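Local coordinates for dihydropteroate synthase (Clostridioides difficile, PDB 6PZ2), which joins 6-hydroxymethyl-7,8-dihydropterin diphosphate to p-aminobenzoate to make dihydropteroate, a step of folate biosynthesis, at residues G16-T21 / I76-K81; W115-R118 / N122-S125. All coordinates share one frame; numbering follows the deposited sequence.

Interaction 1: G16-T21 / I76-K81; sequences GILNVT and IPVIKK. With SO4 (sulfate ion), chain B.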
loop_
_atom_site.group_PDB
_atom_site.type_symbol
_atom_site.label_atom_id
_atom_site.label_comp_id
_atom_site.label_asym_id
_atom_site.label_seq_id
_atom_site.Cartn_x
_atom_site.Cartn_y
_atom_site.Cartn_z
ATOM N N GLY A 16 0.478 -1.896 17.741
ATOM C CA GLY A 16 -0.502 -0.823 17.899
ATOM C C GLY A 16 -0.051 0.253 18.866
ATOM O O GLY A 16 0.565 -0.004 19.869
ATOM N N ILE A 17 -0.408 1.490 18.609
ATOM C CA ILE A 17 0.059 2.583 19.426
ATOM C C ILE A 17 -0.970 2.891 20.520
ATOM O O ILE A 17 -2.134 3.085 20.220
ATOM C CB ILE A 17 0.309 3.794 18.517
ATOM C CG1 ILE A 17 1.424 3.486 17.520
ATOM C CG2 ILE A 17 0.584 5.033 19.359
ATOM C CD1 ILE A 17 1.547 4.484 16.393
ATOM N N LEU A 18 -0.534 2.973 21.786
ATOM C CA LEU A 18 -1.385 3.386 22.898
ATOM C C LEU A 18 -0.680 4.514 23.655
ATOM O O LEU A 18 0.167 4.221 24.507
ATOM C CB LEU A 18 -1.649 2.181 23.814
ATOM C CG LEU A 18 -2.601 2.445 24.983
ATOM C CD1 LEU A 18 -3.958 2.878 24.474
ATOM C CD2 LEU A 18 -2.768 1.217 25.861
ATOM N N ASN A 19 -1.027 5.764 23.358
ATOM C CA ASN A 19 -0.498 6.940 24.076
ATOM C C ASN A 19 -1.452 7.306 25.213
ATOM O O ASN A 19 -2.637 7.385 25.004
ATOM C CB ASN A 19 -0.310 8.164 23.169
ATOM C CG ASN A 19 0.829 7.975 22.177
ATOM O OD1 ASN A 19 1.947 7.604 22.561
ATOM N ND2 ASN A 19 0.558 8.187 20.891
ATOM N N VAL A 20 -0.941 7.556 26.413
ATOM C CA VAL A 20 -1.819 7.802 27.552
ATOM C C VAL A 20 -1.418 9.117 28.215
ATOM O O VAL A 20 -1.686 9.296 29.392
ATOM C CB VAL A 20 -1.831 6.637 28.557
ATOM C CG1 VAL A 20 -2.379 5.365 27.932
ATOM C CG2 VAL A 20 -0.464 6.367 29.162
ATOM N N THR A 21 -0.815 10.014 27.446
ATOM C CA THR A 21 -0.717 11.409 27.882
ATOM C C THR A 21 -2.122 11.998 28.040
ATOM O O THR A 21 -3.101 11.514 27.438
ATOM C CB THR A 21 0.045 12.281 26.872
ATOM O OG1 THR A 21 -0.578 12.208 25.585
ATOM C CG2 THR A 21 1.487 11.859 26.697
ATOM N N ILE A 76 1.963 2.887 34.727
ATOM C CA ILE A 76 1.946 1.705 35.643
ATOM C C ILE A 76 0.542 1.088 35.746
ATOM O O ILE A 76 0.373 -0.135 35.605
ATOM C CB ILE A 76 2.519 2.075 37.031
ATOM C CG1 ILE A 76 4.017 2.338 36.953
ATOM C CG2 ILE A 76 2.241 1.020 38.082
ATOM C CD1 ILE A 76 4.797 1.141 36.502
ATOM N N PRO A 77 -0.465 1.903 36.021
ATOM C CA PRO A 77 -1.808 1.323 36.086
ATOM C C PRO A 77 -2.293 0.695 34.772
ATOM O O PRO A 77 -3.031 -0.285 34.789
ATOM C CB PRO A 77 -2.766 2.465 36.454
ATOM C CG PRO A 77 -1.901 3.717 36.590
ATOM C CD PRO A 77 -0.493 3.373 36.157
ATOM N N VAL A 78 -1.850 1.230 33.638
ATOM C CA VAL A 78 -2.258 0.653 32.355
ATOM C C VAL A 78 -1.570 -0.694 32.151
ATOM O O VAL A 78 -2.233 -1.634 31.692
ATOM C CB VAL A 78 -1.980 1.602 31.175
ATOM C CG1 VAL A 78 -2.392 0.981 29.855
ATOM C CG2 VAL A 78 -2.641 2.954 31.385
ATOM N N ILE A 79 -0.276 -0.775 32.479
ATOM C CA ILE A 79 0.454 -2.047 32.359
ATOM C C ILE A 79 -0.212 -3.109 33.239
ATOM O O ILE A 79 -0.387 -4.243 32.797
ATOM C CB ILE A 79 1.936 -1.891 32.728
ATOM C CG1 ILE A 79 2.680 -1.029 31.717
ATOM C CG2 ILE A 79 2.586 -3.260 32.889
ATOM C CD1 ILE A 79 4.030 -0.604 32.201
ATOM N N LYS A 80 -0.589 -2.733 34.464
ATOM C CA LYS A 80 -1.179 -3.730 35.359
ATOM C C LYS A 80 -2.473 -4.266 34.749
ATOM O O LYS A 80 -2.621 -5.476 34.693
ATOM C CB LYS A 80 -1.424 -3.202 36.780
ATOM C CG LYS A 80 -0.341 -3.606 37.770
ATOM C CD LYS A 80 -0.736 -3.549 39.229
ATOM C CE LYS A 80 -1.233 -4.856 39.808
ATOM N NZ LYS A 80 -2.715 -4.906 39.778
ATOM N N LYS A 81 -3.368 -3.394 34.280
ATOM C CA LYS A 81 -4.623 -3.876 33.703
ATOM C C LYS A 81 -4.371 -4.648 32.409
ATOM O O LYS A 81 -5.000 -5.686 32.203
ATOM C CB LYS A 81 -5.621 -2.756 33.417
ATOM C CG LYS A 81 -6.438 -2.340 34.620
ATOM C CD LYS A 81 -7.911 -2.230 34.356
ATOM C CE LYS A 81 -8.668 -2.146 35.664
ATOM N NZ LYS A 81 -9.821 -1.224 35.557
HETATM S S SO4 B . 2.567 8.808 17.625
HETATM O O1 SO4 B . 3.056 10.200 17.500
HETATM O O2 SO4 B . 3.336 8.107 18.676
HETATM O O3 SO4 B . 2.741 8.106 16.334
HETATM O O4 SO4 B . 1.132 8.822 17.989
#
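Asn19 ND2 gives a sulfate ion a weak hydrogen bond, 3.0 Å to O4 and bent to 124° at the hydrogen, while its sequence neighbours Leu18 and Val20 turn the other way, onto Val78 of helix 68-85. The same anion is gripped by Arg60, Arg247 and His249, so two arginines, a histidine and an amide gather round it. Ile17 adds an apolar flank, with CD1 3.8 Å from sulfate O3.

Between the two segments the contact is apolar. Val78 divides its two methyls between two residues of segment 16-21. CG1, set opposite the backbone N (chi1 179°), meets Leu18 CD2 at 4.0 Å, and CG2 lies 4.2 Å from Val20 CG1. Leu18 likewise swings CG opposite its own N (chi1 -176°), which carries its branches out from the strand so that the two side chains pass at a slant. Leu54 of the adjoining strand touches both valines; from helix 33-46, Leu34 adds to Val78, Ala37 to Val20 and His40 to Leu18.

Segment 16-21 thus has two faces, one at an anion site and one, apolar, toward helix 68-85. Such division suits the C-terminal end of the first strand of a TIM barrel, and the sulfate probably marks where pterin-binding enzymes of this kind hold the diphosphate of their substrate.

Interaction 2: W115-R118 / N122-S125; sequences WGLR and NMAS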
loop_
_atom_site.group_PDB
_atom_site.type_symbol
_atom_site.label_atom_id
_atom_site.label_comp_id
_atom_site.label_asym_id
_atom_site.label_seq_id
_atom_site.Cartn_x
_atom_site.Cartn_y
_atom_site.Cartn_z
ATOM N N TRP A 115 15.685 7.017 21.571
ATOM C CA TRP A 115 17.055 7.564 21.508
ATOM C C TRP A 115 18.100 6.453 21.379
ATOM O O TRP A 115 19.291 6.708 21.379
ATOM C CB TRP A 115 17.314 8.451 22.722
ATOM C CG TRP A 115 16.805 9.830 22.476
ATOM C CD1 TRP A 115 15.674 10.415 22.958
ATOM C CD2 TRP A 115 17.416 10.782 21.600
ATOM N NE1 TRP A 115 15.548 11.690 22.455
ATOM C CE2 TRP A 115 16.599 11.934 21.612
ATOM C CE3 TRP A 115 18.570 10.759 20.811
ATOM C CZ2 TRP A 115 16.899 13.056 20.849
ATOM C CZ3 TRP A 115 18.886 11.889 20.090
ATOM C CH2 TRP A 115 18.061 13.013 20.113
ATOM N N GLY A 116 17.664 5.211 21.221
ATOM C CA GLY A 116 18.587 4.165 20.812
ATOM C C GLY A 116 19.731 3.984 21.801
ATOM O O GLY A 116 20.875 3.754 21.402
ATOM N N LEU A 117 19.352 4.058 23.075
ATOM C CA LEU A 117 20.148 3.809 24.243
ATOM C C LEU A 117 21.042 5.023 24.515
ATOM O O LEU A 117 21.868 4.904 25.370
ATOM C CB LEU A 117 21.020 2.561 24.108
ATOM C CG LEU A 117 20.305 1.283 23.699
ATOM C CD1 LEU A 117 21.301 0.155 23.577
ATOM C CD2 LEU A 117 19.221 0.913 24.692
ATOM N N ARG A 118 20.886 6.140 23.832
ATOM C CA ARG A 118 21.859 7.239 24.011
ATOM C C ARG A 118 21.392 8.280 25.028
ATOM O O ARG A 118 22.160 9.168 25.331
ATOM C CB ARG A 118 22.071 8.021 22.710
ATOM C CG ARG A 118 22.581 7.203 21.530
ATOM C CD ARG A 118 23.724 6.256 21.814
ATOM N NE ARG A 118 24.181 5.533 20.635
ATOM C CZ ARG A 118 24.856 6.100 19.644
ATOM N NH1 ARG A 118 25.335 7.330 19.793
ATOM N NH2 ARG A 118 25.016 5.453 18.500
ATOM N N ASN A 122 21.931 4.470 31.768
ATOM C CA ASN A 122 21.570 3.200 32.430
ATOM C C ASN A 122 20.692 2.275 31.579
ATOM O O ASN A 122 20.414 1.119 32.025
ATOM C CB ASN A 122 20.845 3.426 33.756
ATOM C CG ASN A 122 21.707 4.196 34.733
ATOM O OD1 ASN A 122 22.896 3.923 34.879
ATOM N ND2 ASN A 122 21.125 5.217 35.330
ATOM N N MET A 123 20.275 2.737 30.394
ATOM C CA MET A 123 19.212 2.031 29.681
ATOM C C MET A 123 19.716 0.657 29.249
ATOM O O MET A 123 19.007 -0.312 29.415
ATOM C CB MET A 123 18.687 2.778 28.450
ATOM C CG MET A 123 17.603 1.979 27.723
ATOM S SD MET A 123 16.082 1.811 28.685
ATOM C CE MET A 123 15.413 3.440 28.359
ATOM N N ALA A 124 20.929 0.592 28.697
ATOM C CA ALA A 124 21.476 -0.662 28.238
ATOM C C ALA A 124 21.526 -1.675 29.376
ATOM O O ALA A 124 21.183 -2.840 29.128
ATOM C CB ALA A 124 22.843 -0.469 27.624
ATOM N N SER A 125 21.950 -1.285 30.586
ATOM C CA SER A 125 22.114 -2.322 31.639
ATOM C C SER A 125 20.745 -2.736 32.186
ATOM O O SER A 125 20.544 -3.908 32.548
ATOM C CB SER A 125 23.094 -1.941 32.743
ATOM O OG SER A 125 22.815 -0.668 33.276
HETATM O O HOH W 1 22.238 2.976 27.638
#
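Leu117 and Met123 meet at about a right angle, the leucine presenting a methyl and the methionine the first part of its chain. Leu117 CD2 rests 3.6 Å from Met123 CG, the closest approach between the two segments. Met123 starts out with CG opposite its backbone N (chi1 179°), which brings CG to the leucine. Bends at chi2 and chi3 then lead the thioether away from Leu117, and the side chain also packs on Val111 of strand 110-113 and Ala100 of helix 97-105. The other leucine methyl, CD1, faces Ala124 CB more loosely, at 4.4 Å, while Ala164 of helix 149-166 touches the same leucine from outside the two segments.

Leu117 takes up this place in a type I' turn, closed by Arg118 N to Trp115 O at 3.0 Å. Here Leu117 has a positive phi of 78°, a conformation less usual for a residue with a CB than for the preceding Gly116. Asp113 steadies the turn by accepting bonds from the N atoms of Trp115 and Leu117.

Between the backbones stands one water, 3.0 Å from Leu117 O and 2.9 Å from Ala124 N, whose hydrogen it accepts. It serves an N-H in the first turn of helix 123-129, where no earlier helical carbonyl is available. The side-chain contact is apolar, held by van der Waals packing and burial, and the water, probably donating to Leu117 O, may bridge the backbones.

Overall arrangement
From the N terminus, the chain runs along strand 13-19 and returns to it after helix 33-46, strand 51-55 and the loop beyond, when helix 68-85 packs back in interaction 1, closing a long excursion of 54 residues. Interaction 2 comes later, at 115-118 and 122-125, and closes a three-residue gap within the loop that joins strand 110-113 to helix 123-129. The two lie in series, neither nested nor crossed, with centres about 21 Å apart and nearest atoms about 13 Å apart. One ties the first strand to the outer helical layer, the other a loop to the start of a helix, within one barrel.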